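Local coordinates for protein 2-aminomuconate 6-semialdehyde dehydrogenase (Burkholderia cenocepacia, PDB 4U3W) that probably oxidises 2-aminomuconate 6-semialdehyde to 2-aminomuconate with a nicotinamide cofactor, as a tetrameric member of the aldehyde dehydrogenase family, at residues Leu187-Cys192 and Phe493-Thr498; Gln329-Arg334 and Val371-Gly376; Arg450-Lys453 and Ile459-Val462; Gly30-Ser35 and Leu208-His213; Phe39-Pro44 and Arg48-Val53. One frame throughout, in Å; residues are numbered along the deposited sequence.

Contact 1. Residues Leu187-Cys192 and Phe493-Thr498; sequences LAMGNC and FYSELT. With MG (magnesium ion), chain E.
Met189 reaches across to Tyr494 and Ser495. Its CB lies 3.5 Å from Tyr494 O. CG, placed beside the backbone N (chi1 -59°), comes within 3.6 Å of Tyr494 CB, the two side chains crossing at about a right angle. Bends at the next two bonds then fold the thioether back, and the terminal CE ends 3.2 Å from Ser495 OG. Tyr494 makes its touch with CB, while its ring leads away to a hydroxyl bonded to Glu485. Beside the methionine, Asn191 donates ND2 to Tyr494 O at 2.8 Å; the bond is nearly straight (168°), lies in the amide plane and uses a lone pair in the carbonyl plane. Each segment runs out of the end of a helix, Met189 and Tyr494 being the first residues to leave helical angles. Helix 175-188 closes in a Schellman motif, with Gly190 at C-prime and Asn191 N bonded back to Ala186 O. Asn191 OD1 accepts from Gly164 N and ND2 also donates to Ala186 O, so this buried amide is fixed in rotation and ties the helix end to strand 153-169. A water bridges Met189 O and Ser495 OG, which is also bonded to Leu491 O. Ser495 O binds a magnesium ion at 2.0 Å, together with two waters and Asp492 O.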
# COMPACT_ATOMS: atom_id res chain seq x y z
N LEU A 187 12.97 -0.03 19.37
CA LEU A 187 12.17 -0.65 20.43
C LEU A 187 10.77 -0.98 19.89
O LEU A 187 10.16 -1.98 20.30
CB LEU A 187 12.08 0.24 21.65
CG LEU A 187 13.38 0.50 22.43
CD1 LEU A 187 13.13 1.48 23.57
CD2 LEU A 187 14.00 -0.82 23.01
N ALA A 188 10.26 -0.12 19.02
CA ALA A 188 8.90 -0.33 18.46
C ALA A 188 8.78 -1.67 17.73
O ALA A 188 7.73 -2.33 17.75
CB ALA A 188 8.56 0.85 17.48
N MET A 189 9.86 -2.06 17.04
CA MET A 189 9.87 -3.32 16.30
C MET A 189 10.32 -4.52 17.15
O MET A 189 10.50 -5.61 16.62
CB MET A 189 10.76 -3.25 15.06
CG MET A 189 10.43 -2.21 14.08
SD MET A 189 8.62 -1.94 13.82
CE MET A 189 8.14 -3.43 12.99
N GLY A 190 10.44 -4.34 18.45
CA GLY A 190 10.63 -5.46 19.36
C GLY A 190 12.08 -5.85 19.49
O GLY A 190 12.37 -6.95 19.99
N ASN A 191 13.00 -4.98 19.03
CA ASN A 191 14.44 -5.24 19.27
C ASN A 191 14.89 -4.84 20.66
O ASN A 191 14.27 -3.97 21.28
CB ASN A 191 15.33 -4.47 18.29
CG ASN A 191 14.99 -4.75 16.86
OD1 ASN A 191 15.38 -5.79 16.32
ND2 ASN A 191 14.25 -3.81 16.22
N CYS A 192 16.02 -5.40 21.11
CA CYS A 192 16.74 -4.79 22.20
C CYS A 192 17.82 -3.85 21.63
O CYS A 192 18.20 -3.95 20.46
CB CYS A 192 17.39 -5.86 23.12
SG CYS A 192 16.03 -6.91 23.85
N PHE A 493 13.41 -1.77 8.20
CA PHE A 493 14.82 -1.89 8.55
C PHE A 493 15.02 -2.61 9.89
O PHE A 493 15.90 -3.46 10.01
CB PHE A 493 15.54 -0.56 8.64
CG PHE A 493 16.95 -0.73 9.10
CD1 PHE A 493 17.90 -1.24 8.22
CD2 PHE A 493 17.33 -0.45 10.42
CE1 PHE A 493 19.25 -1.44 8.64
CE2 PHE A 493 18.66 -0.66 10.86
CZ PHE A 493 19.62 -1.15 9.96
N TYR A 494 14.27 -2.20 10.89
CA TYR A 494 14.44 -2.74 12.22
C TYR A 494 13.76 -4.12 12.43
O TYR A 494 13.62 -4.55 13.59
CB TYR A 494 13.93 -1.74 13.26
CG TYR A 494 14.78 -0.47 13.29
CD1 TYR A 494 15.99 -0.43 14.01
CD2 TYR A 494 14.39 0.66 12.59
CE1 TYR A 494 16.78 0.73 14.02
CE2 TYR A 494 15.15 1.82 12.59
CZ TYR A 494 16.34 1.86 13.31
OH TYR A 494 17.08 3.01 13.29
N SER A 495 13.34 -4.76 11.33
CA SER A 495 12.73 -6.10 11.35
C SER A 495 13.37 -7.05 10.34
O SER A 495 13.81 -6.61 9.27
CB SER A 495 11.22 -6.04 11.02
OG SER A 495 10.52 -5.40 12.05
N GLU A 496 13.32 -8.36 10.62
CA GLU A 496 13.56 -9.33 9.55
C GLU A 496 12.19 -9.67 8.92
O GLU A 496 11.26 -10.03 9.65
CB GLU A 496 14.25 -10.62 10.04
CG GLU A 496 15.85 -10.55 10.12
CD GLU A 496 16.63 -10.26 8.78
OE1 GLU A 496 16.08 -10.28 7.68
OE2 GLU A 496 17.84 -9.99 8.84
N LEU A 497 12.07 -9.51 7.60
CA LEU A 497 10.88 -9.93 6.85
C LEU A 497 10.98 -11.43 6.61
O LEU A 497 12.03 -11.91 6.16
CB LEU A 497 10.80 -9.25 5.49
CG LEU A 497 10.17 -7.87 5.49
CD1 LEU A 497 10.92 -6.94 6.46
CD2 LEU A 497 10.12 -7.30 4.04
N THR A 498 9.88 -12.14 6.86
CA THR A 498 9.82 -13.54 6.47
C THR A 498 8.59 -13.74 5.59
O THR A 498 7.50 -13.33 5.97
CB THR A 498 9.73 -14.50 7.69
OG1 THR A 498 10.88 -14.34 8.51
CG2 THR A 498 9.62 -16.04 7.20
MG MG E . 14.60 -5.84 7.61
O HOH W 1 9.15 -6.50 14.30
O HOH W 2 16.66 -4.93 7.86
O HOH W 3 14.71 -8.18 6.63

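Contact 2. Residues Gln329-Arg334 and Val371-Gly376; sequences QAQALR and VVTGGG
Gln331 and Thr373 make the single polar bond of this contact. The amide NE2 of Gln331 donates to Thr373 OG1 at 3.1 Å, with an N-H...O angle of 157° and the acceptor close to the amide plane. The glutamine chain is extended beyond CG and passes the threonine in the opposite direction, so its methylene rides alongside the same hydroxyl: Gln331 CG is 3.3 Å from Thr373 OG1. Next to this polar pair, Ala330 turns its methyl toward Thr373 CG2, 4.3 Å away, a looser apolar touch on the buried side.

The torsion at Thr373 sorts its two branches. OG1 stands opposite the backbone N (chi1 -173°) and goes to the glutamine, while the methyl branch is left for the alanine. Ala330 also touches Leu295 and Phe299 of helix 287-299, and Ile394. Backbone bonds from Thr373 to Ile394 of strand 393-396 set its place in the sheet. Past Gln331, Arg334 curls back and its NH1 donates to Gln331 O at 3.2 Å. Strand 370-373 is an outermost strand of its seven-stranded sheet within the chain, and the end of helix 319-331 packs against it there.

Because Gln331 is exposed while Thr373 is buried, the amide-hydroxyl bond sits where the interface meets solvent, with the apolar methyl pair on its inner side. Thr373 OG1 acts as acceptor here, so its own hydroxyl proton must point elsewhere.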
# COMPACT_ATOMS: atom_id res chain seq x y z
N GLN A 329 20.96 40.44 8.39
CA GLN A 329 20.33 39.54 9.36
C GLN A 329 21.35 38.70 10.14
O GLN A 329 21.13 38.36 11.33
CB GLN A 329 19.33 38.60 8.63
CG GLN A 329 18.14 39.40 7.98
CD GLN A 329 16.98 38.49 7.55
OE1 GLN A 329 16.92 37.33 7.92
NE2 GLN A 329 16.07 39.04 6.71
N ALA A 330 22.41 38.29 9.46
CA ALA A 330 23.46 37.49 10.13
C ALA A 330 24.16 38.33 11.21
O ALA A 330 24.48 37.84 12.28
CB ALA A 330 24.48 36.98 9.09
N GLN A 331 24.40 39.61 10.91
CA GLN A 331 25.00 40.50 11.91
C GLN A 331 24.00 40.86 13.04
O GLN A 331 24.42 41.34 14.11
CB GLN A 331 25.56 41.74 11.25
CG GLN A 331 26.75 41.41 10.34
CD GLN A 331 27.36 42.64 9.69
OE1 GLN A 331 26.74 43.73 9.63
NE2 GLN A 331 28.57 42.48 9.17
N ALA A 332 22.71 40.61 12.85
CA ALA A 332 21.76 40.81 13.94
C ALA A 332 21.66 39.58 14.86
O ALA A 332 21.06 39.62 15.92
CB ALA A 332 20.36 41.20 13.39
N LEU A 333 22.27 38.46 14.49
CA LEU A 333 22.32 37.33 15.42
C LEU A 333 23.17 37.75 16.65
O LEU A 333 24.06 38.60 16.55
CB LEU A 333 22.90 36.10 14.75
CG LEU A 333 21.97 35.59 13.65
CD1 LEU A 333 22.74 34.50 12.92
CD2 LEU A 333 20.65 35.05 14.25
N ARG A 334 22.84 37.18 17.80
CA ARG A 334 23.55 37.46 19.06
C ARG A 334 24.20 36.19 19.53
O ARG A 334 23.51 35.26 19.90
CB ARG A 334 22.57 37.97 20.13
CG ARG A 334 22.06 39.42 19.76
CD ARG A 334 23.23 40.41 19.71
NE ARG A 334 22.89 41.69 19.08
CZ ARG A 334 23.41 42.14 17.93
NH1 ARG A 334 24.31 41.42 17.28
NH2 ARG A 334 23.02 43.33 17.45
N VAL A 371 35.35 37.82 2.50
CA VAL A 371 34.63 37.61 3.76
C VAL A 371 33.60 38.70 3.96
O VAL A 371 33.93 39.82 4.35
CB VAL A 371 35.57 37.58 4.99
CG1 VAL A 371 34.77 37.34 6.27
CG2 VAL A 371 36.64 36.50 4.81
N VAL A 372 32.35 38.36 3.69
CA VAL A 372 31.25 39.31 3.76
C VAL A 372 30.93 39.65 5.22
O VAL A 372 30.70 40.79 5.56
CB VAL A 372 29.98 38.75 3.05
CG1 VAL A 372 28.77 39.61 3.34
CG2 VAL A 372 30.22 38.62 1.53
N THR A 373 30.92 38.63 6.07
CA THR A 373 30.78 38.88 7.50
C THR A 373 31.41 37.72 8.29
O THR A 373 31.60 36.62 7.76
CB THR A 373 29.28 39.05 7.90
OG1 THR A 373 29.22 39.45 9.27
CG2 THR A 373 28.49 37.73 7.74
N GLY A 374 31.78 37.97 9.54
CA GLY A 374 32.31 36.90 10.37
C GLY A 374 33.74 36.48 10.05
O GLY A 374 34.58 37.32 9.87
N GLY A 375 34.04 35.19 10.05
CA GLY A 375 35.41 34.78 9.71
C GLY A 375 36.31 34.52 10.90
O GLY A 375 37.51 34.28 10.74
N GLY A 376 35.77 34.56 12.12
CA GLY A 376 36.62 34.38 13.30
C GLY A 376 35.76 34.16 14.51
O GLY A 376 34.56 33.95 14.39

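Contact 3. Residues Arg450-Lys453 and Ile459-Val462; sequences RVAK and IVWV
Ala452 meets the strand through Val460 and Val462. Ile459 opens the strand without touching the helix; its CG2 instead lies over the centre of one face of the Trp461 ring, and its backbone is bonded to Leu436 and Ala438. Val460 follows and straddles the alanine. CG1, standing opposite the backbone N (chi1 177°), lies 3.8 Å from Ala452 CB, while CG2 swings to the carbonyl, 3.6 Å from Ala452 O. The same valine side chain touches Ile440 and Ile455. These elements form a beta-alpha-beta unit: strand 437-441 leads into helix 445-452 and the chain returns as strand 459-462, parallel to the first and at the edge of the sheet within this chain. Trp461 points away from the helix, its NE1 bonded to Val467 O. Val462 turns back toward the helix and reaches Ala452 CB with CG2 at 4.2 Å. The small methyl of Ala452 lets the helix come close, with Ala452 and Val460 CA atoms 6.1 Å apart. A strand of the second subunit adds on in parallel along Ile459-Val462, continuing the sheet across the interface; Val500 of that subunit packs on Ala452, and its Val502 on Val462.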
# COMPACT_ATOMS: atom_id res chain seq x y z
N ARG A 450 9.84 20.66 -11.56
CA ARG A 450 10.78 20.10 -12.54
C ARG A 450 12.24 20.19 -12.07
O ARG A 450 13.05 19.29 -12.39
CB ARG A 450 10.64 20.77 -13.91
CG ARG A 450 11.29 22.13 -14.04
CD ARG A 450 10.87 22.79 -15.38
NE ARG A 450 11.43 24.13 -15.45
CZ ARG A 450 10.77 25.23 -15.79
NH1 ARG A 450 9.50 25.19 -16.17
NH2 ARG A 450 11.42 26.39 -15.78
N VAL A 451 12.57 21.23 -11.31
CA VAL A 451 13.93 21.33 -10.76
C VAL A 451 14.13 20.30 -9.61
O VAL A 451 15.13 19.57 -9.59
CB VAL A 451 14.25 22.75 -10.21
CG1 VAL A 451 15.59 22.72 -9.50
CG2 VAL A 451 14.34 23.78 -11.36
N ALA A 452 13.17 20.23 -8.70
CA ALA A 452 13.26 19.36 -7.52
C ALA A 452 13.51 17.92 -7.93
O ALA A 452 14.28 17.23 -7.26
CB ALA A 452 11.97 19.46 -6.64
N LYS A 453 12.89 17.49 -9.05
CA LYS A 453 12.95 16.08 -9.48
C LYS A 453 14.32 15.69 -10.05
O LYS A 453 14.66 14.51 -10.13
CB LYS A 453 11.85 15.81 -10.56
N ILE A 459 16.53 14.28 0.02
CA ILE A 459 15.42 15.18 0.34
C ILE A 459 15.53 16.46 -0.46
O ILE A 459 16.63 16.99 -0.60
CB ILE A 459 15.38 15.56 1.84
CG1 ILE A 459 15.30 14.31 2.71
CG2 ILE A 459 14.09 16.39 2.12
CD1 ILE A 459 16.66 13.99 3.40
N VAL A 460 14.41 16.99 -0.97
CA VAL A 460 14.45 18.35 -1.58
C VAL A 460 13.29 19.16 -0.99
O VAL A 460 12.15 18.68 -1.10
CB VAL A 460 14.30 18.34 -3.13
CG1 VAL A 460 14.28 19.84 -3.69
CG2 VAL A 460 15.40 17.46 -3.84
N TRP A 461 13.59 20.30 -0.33
CA TRP A 461 12.54 21.21 0.14
C TRP A 461 12.30 22.36 -0.88
O TRP A 461 13.25 22.85 -1.47
CB TRP A 461 12.89 21.83 1.50
CG TRP A 461 12.78 20.86 2.63
CD1 TRP A 461 11.62 20.36 3.22
CD2 TRP A 461 13.88 20.26 3.33
NE1 TRP A 461 11.95 19.48 4.23
CE2 TRP A 461 13.32 19.39 4.32
CE3 TRP A 461 15.26 20.35 3.20
CZ2 TRP A 461 14.11 18.63 5.17
CZ3 TRP A 461 16.07 19.58 4.09
CH2 TRP A 461 15.48 18.74 5.04
N VAL A 462 11.02 22.75 -1.07
CA VAL A 462 10.69 23.88 -1.94
C VAL A 462 10.02 24.94 -1.06
O VAL A 462 8.93 24.67 -0.46
CB VAL A 462 9.75 23.45 -3.13
CG1 VAL A 462 9.53 24.64 -4.09
CG2 VAL A 462 10.41 22.29 -3.89

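Contact 4. Residues Gly30-Ser35 and Leu208-His213; sequences GEFVAS and LAEVMH
Phe32 brings the far end of its ring, CE1 and CZ, against Ala209 and Glu210, and this is the tight half of the contact. Ring atom CE1 lies 3.8 Å from Ala209 CB. The tip, CZ, is 3.6 Å from Glu210 CG and equally close to Glu210 N, which sits at the ring edge in its plane. With CG placed beside its own backbone N (chi1 -71°), the phenyl group swings off the strand toward the helix. Glu210 crosses it at about a right angle; the extended glutamate carries its carboxylate on past the ring, and OE1 forms a salt bridge with Arg98.

The other end is the solvent side. There the exposed His213 brings its imidazole against the backbone oxygen of Gly30, with CE1 3.1 Å and ND1 3.3 Å from Gly30 O. The angle at ND1 is too poor for a hydrogen bond, and ND1 is bonded to Tyr27 OH instead. Gly30 itself adopts a positive phi (82°), which favours glycine and lets the chain turn into strand 31-33.

Tyr27 of strand 23-28 stands between the two halves, its ring meeting both Phe32 and His213. Strand 31-33, an outer strand of the N-terminal four-stranded sheet, is thus laid on helix 203-214, whose other side packs through Leu208 and Met212 on helix 175-188, while Ala209 reaches strand 222-224.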
# COMPACT_ATOMS: atom_id res chain seq x y z
N GLY A 30 19.38 -3.36 33.31
CA GLY A 30 18.51 -2.85 34.35
C GLY A 30 19.18 -2.15 35.51
O GLY A 30 18.52 -1.79 36.47
N GLU A 31 20.47 -1.87 35.42
CA GLU A 31 21.11 -1.06 36.47
C GLU A 31 22.22 -0.14 35.95
O GLU A 31 22.85 -0.42 34.94
CB GLU A 31 21.72 -1.98 37.56
CG GLU A 31 22.73 -2.95 37.03
CD GLU A 31 23.51 -3.77 38.13
OE1 GLU A 31 23.41 -3.49 39.35
OE2 GLU A 31 24.23 -4.71 37.75
N PHE A 32 22.46 0.96 36.67
CA PHE A 32 23.59 1.82 36.40
C PHE A 32 24.84 1.19 36.97
O PHE A 32 24.81 0.61 38.07
CB PHE A 32 23.36 3.21 36.97
CG PHE A 32 22.29 3.99 36.20
CD1 PHE A 32 22.62 4.70 35.05
CD2 PHE A 32 20.95 3.95 36.61
CE1 PHE A 32 21.61 5.41 34.30
CE2 PHE A 32 19.97 4.63 35.89
CZ PHE A 32 20.29 5.38 34.74
N VAL A 33 25.93 1.26 36.18
CA VAL A 33 27.20 0.61 36.53
C VAL A 33 28.31 1.52 36.04
O VAL A 33 28.21 2.06 34.94
CB VAL A 33 27.35 -0.84 35.93
CG1 VAL A 33 26.26 -1.78 36.45
CG2 VAL A 33 27.32 -0.84 34.39
N ALA A 34 29.34 1.74 36.87
CA ALA A 34 30.52 2.49 36.46
C ALA A 34 31.46 1.61 35.65
O ALA A 34 31.09 0.50 35.27
CB ALA A 34 31.27 3.09 37.71
N SER A 35 32.62 2.13 35.27
CA SER A 35 33.67 1.23 34.74
C SER A 35 35.01 1.72 35.30
O SER A 35 35.01 2.62 36.13
CB SER A 35 33.64 1.17 33.21
OG SER A 35 33.74 2.48 32.65
N LEU A 208 17.70 9.75 29.72
CA LEU A 208 16.77 8.81 29.04
C LEU A 208 16.86 7.39 29.69
O LEU A 208 15.83 6.71 29.93
CB LEU A 208 17.05 8.74 27.54
CG LEU A 208 16.12 7.80 26.73
CD1 LEU A 208 14.66 8.29 26.85
CD2 LEU A 208 16.49 7.75 25.23
N ALA A 209 18.08 6.95 30.00
CA ALA A 209 18.23 5.69 30.73
C ALA A 209 17.48 5.71 32.07
O ALA A 209 16.89 4.71 32.42
CB ALA A 209 19.78 5.39 30.98
N GLU A 210 17.55 6.82 32.82
CA GLU A 210 16.80 6.93 34.08
C GLU A 210 15.30 6.77 33.87
O GLU A 210 14.58 6.14 34.67
CB GLU A 210 17.07 8.29 34.76
CG GLU A 210 18.52 8.44 35.17
CD GLU A 210 18.82 9.74 35.90
OE1 GLU A 210 17.86 10.41 36.36
OE2 GLU A 210 20.02 10.08 36.04
N VAL A 211 14.81 7.35 32.77
CA VAL A 211 13.38 7.20 32.45
C VAL A 211 13.05 5.73 32.13
O VAL A 211 12.04 5.20 32.64
CB VAL A 211 12.95 8.15 31.27
CG1 VAL A 211 11.52 7.78 30.80
CG2 VAL A 211 12.98 9.60 31.77
N MET A 212 13.88 5.09 31.29
CA MET A 212 13.74 3.65 31.00
C MET A 212 13.63 2.83 32.29
O MET A 212 12.80 1.92 32.41
CB MET A 212 14.96 3.08 30.19
CG MET A 212 15.20 3.78 28.82
SD MET A 212 13.75 3.54 27.73
CE MET A 212 14.32 4.32 26.22
N HIS A 213 14.53 3.13 33.22
CA HIS A 213 14.57 2.49 34.53
C HIS A 213 13.31 2.78 35.35
O HIS A 213 12.72 1.87 35.92
CB HIS A 213 15.82 2.98 35.29
CG HIS A 213 16.12 2.15 36.50
ND1 HIS A 213 16.42 0.81 36.41
CD2 HIS A 213 16.18 2.46 37.82
CE1 HIS A 213 16.63 0.32 37.62
NE2 HIS A 213 16.51 1.30 38.49

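Contact 5. Residues Phe39-Pro44 and Arg48-Val53; sequences FPNLSP and RKLADV. With MG (magnesium ion), chain C.
Asn41 O takes the amide hydrogen of Leu50 in a short, nearly straight bond (2.7 Å to Leu50 N, 171°) and also receives a CA-H contact from Lys49. Asn41 N donates to the next residue along, at Ala51 O, 2.8 Å away, so Leu50 and Ala51 together face Asn41: a classic beta bulge that shifts the register by one. The bulge turns Leu50 toward the opposite strand, where CD1 lies 3.8 Å from Asn41 ND2. Beyond it, Ser43 N bonds to Arg48 O near the hairpin turn, and the Arg48 guanidinium lies with one face over the serine side chain, its NH1 paired with Asp46.

At the far end Phe39 and Val53 form a pair joined by two backbone bonds. Phe39 CG lies between the backbone N and carbonyl carbon (chi1 61°), which brings the ring over Val53 of the other strand; Val53 CB sits over the ring face in a CH-pi contact, 3.7 Å from the centroid, while CG1 is 3.5 Å from Phe39 CZ. On the opposite face of the ladder, Lys49 NZ forms a salt bridge to Asp52 OD1 (2.7 Å). Leu42 O binds a magnesium ion at 2.5 Å with four waters, one of them hydrogen-bonded to Leu42 N; Glu200 belongs to the same site.

The two strands form an antiparallel hairpin, their axes at 153°. Asn41 ND2 bonds to Asp109, and Phe39 meets the His228 ring edge-to-face. Strand 49-54 also pairs with strand 23-28 through Asp52, and strand 38-42 is outermost in the four-stranded sheet within this chain.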
# COMPACT_ATOMS: atom_id res chain seq x y z
N PHE A 39 36.38 10.00 31.84
CA PHE A 39 36.91 11.16 31.09
C PHE A 39 36.01 12.37 31.40
O PHE A 39 34.85 12.20 31.76
CB PHE A 39 36.97 10.89 29.57
CG PHE A 39 35.63 10.61 28.93
CD1 PHE A 39 34.85 11.64 28.37
CD2 PHE A 39 35.15 9.32 28.85
CE1 PHE A 39 33.64 11.36 27.77
CE2 PHE A 39 33.96 9.03 28.25
CZ PHE A 39 33.18 10.06 27.67
N PRO A 40 36.55 13.61 31.31
CA PRO A 40 35.71 14.74 31.73
C PRO A 40 34.71 15.18 30.64
O PRO A 40 34.94 15.05 29.43
CB PRO A 40 36.73 15.89 31.99
CG PRO A 40 38.05 15.30 31.95
CD PRO A 40 37.96 14.00 31.15
N ASN A 41 33.54 15.63 31.09
CA ASN A 41 32.53 16.28 30.20
C ASN A 41 32.71 17.79 30.41
O ASN A 41 32.58 18.26 31.52
CB ASN A 41 31.11 15.82 30.53
CG ASN A 41 30.02 16.54 29.67
OD1 ASN A 41 30.29 16.97 28.55
ND2 ASN A 41 28.80 16.59 30.18
N LEU A 42 33.09 18.51 29.37
CA LEU A 42 33.40 19.96 29.50
C LEU A 42 32.38 20.81 28.77
O LEU A 42 31.89 20.42 27.70
CB LEU A 42 34.78 20.28 28.95
CG LEU A 42 35.93 19.48 29.53
CD1 LEU A 42 37.22 19.83 28.76
CD2 LEU A 42 36.06 19.75 31.02
N SER A 43 32.05 21.97 29.35
CA SER A 43 31.10 22.91 28.72
C SER A 43 31.67 23.59 27.46
O SER A 43 32.76 24.09 27.46
CB SER A 43 30.72 24.01 29.72
OG SER A 43 30.04 25.04 29.03
N PRO A 44 30.88 23.68 26.40
CA PRO A 44 31.39 24.42 25.24
C PRO A 44 31.15 25.94 25.40
O PRO A 44 31.56 26.72 24.57
CB PRO A 44 30.55 23.85 24.11
CG PRO A 44 29.23 23.56 24.77
CD PRO A 44 29.58 23.06 26.14
N ARG A 48 34.26 24.83 31.57
CA ARG A 48 34.26 24.25 32.93
C ARG A 48 33.90 22.76 32.85
O ARG A 48 33.18 22.34 31.93
CB ARG A 48 33.24 24.98 33.84
CG ARG A 48 31.73 24.59 33.53
CD ARG A 48 30.65 25.62 33.94
NE ARG A 48 29.29 25.13 33.66
CZ ARG A 48 28.44 25.61 32.75
NH1 ARG A 48 28.76 26.66 32.01
NH2 ARG A 48 27.23 25.06 32.59
N LYS A 49 34.39 21.96 33.80
CA LYS A 49 34.02 20.56 33.88
C LYS A 49 32.59 20.40 34.41
O LYS A 49 32.23 21.00 35.42
CB LYS A 49 35.03 19.84 34.78
CG LYS A 49 34.78 18.34 34.93
CD LYS A 49 35.88 17.82 35.90
CE LYS A 49 35.63 16.44 36.34
NZ LYS A 49 36.90 15.78 36.74
N LEU A 50 31.75 19.66 33.69
CA LEU A 50 30.34 19.43 34.06
C LEU A 50 30.15 18.10 34.81
O LEU A 50 29.29 18.00 35.69
CB LEU A 50 29.45 19.40 32.80
CG LEU A 50 29.49 20.67 31.93
CD1 LEU A 50 28.84 20.39 30.58
CD2 LEU A 50 28.80 21.77 32.65
N ALA A 51 30.98 17.12 34.49
CA ALA A 51 30.88 15.76 35.03
C ALA A 51 32.07 14.93 34.63
O ALA A 51 32.84 15.30 33.73
CB ALA A 51 29.58 15.06 34.50
N ASP A 52 32.21 13.79 35.31
CA ASP A 52 33.05 12.70 34.80
C ASP A 52 32.15 11.62 34.17
O ASP A 52 31.09 11.33 34.69
CB ASP A 52 33.89 12.06 35.91
CG ASP A 52 34.83 13.05 36.56
OD1 ASP A 52 35.80 13.47 35.89
OD2 ASP A 52 34.57 13.42 37.73
N VAL A 53 32.63 11.01 33.09
CA VAL A 53 31.86 10.06 32.29
C VAL A 53 32.63 8.75 32.31
O VAL A 53 33.85 8.73 32.06
CB VAL A 53 31.72 10.55 30.83
CG1 VAL A 53 30.70 9.71 30.08
CG2 VAL A 53 31.29 12.06 30.76
MG MG C . 32.45 19.14 25.62
O HOH W 4 30.55 18.37 26.38
O HOH W 5 33.15 17.45 26.68
O HOH W 6 34.96 18.61 25.29
O HOH W 7 33.27 21.17 24.65

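Along the chain contact 5 closes first, within the span of contact 4, whose segments alternate with those of contact 1; contacts 2 and 3 follow in series between the segments of contact 1. Contacts 4 and 5 share the N-terminal four-stranded sheet, centres 19 Å apart. Contact 4 touches contact 1, Leu187 CD1 lying 4.1 Å from Met212 CE, where helices 175-188 and 203-214 pack on each other. Contacts 2 and 3 belong to opposite edges of the seven-stranded sheet, centres 29 Å apart. Contact 1 joins residues 301 apart, well over half the chain. Contacts 1 and 3 both touch the second subunit, a strand of which extends the seven-stranded sheet at contact 3.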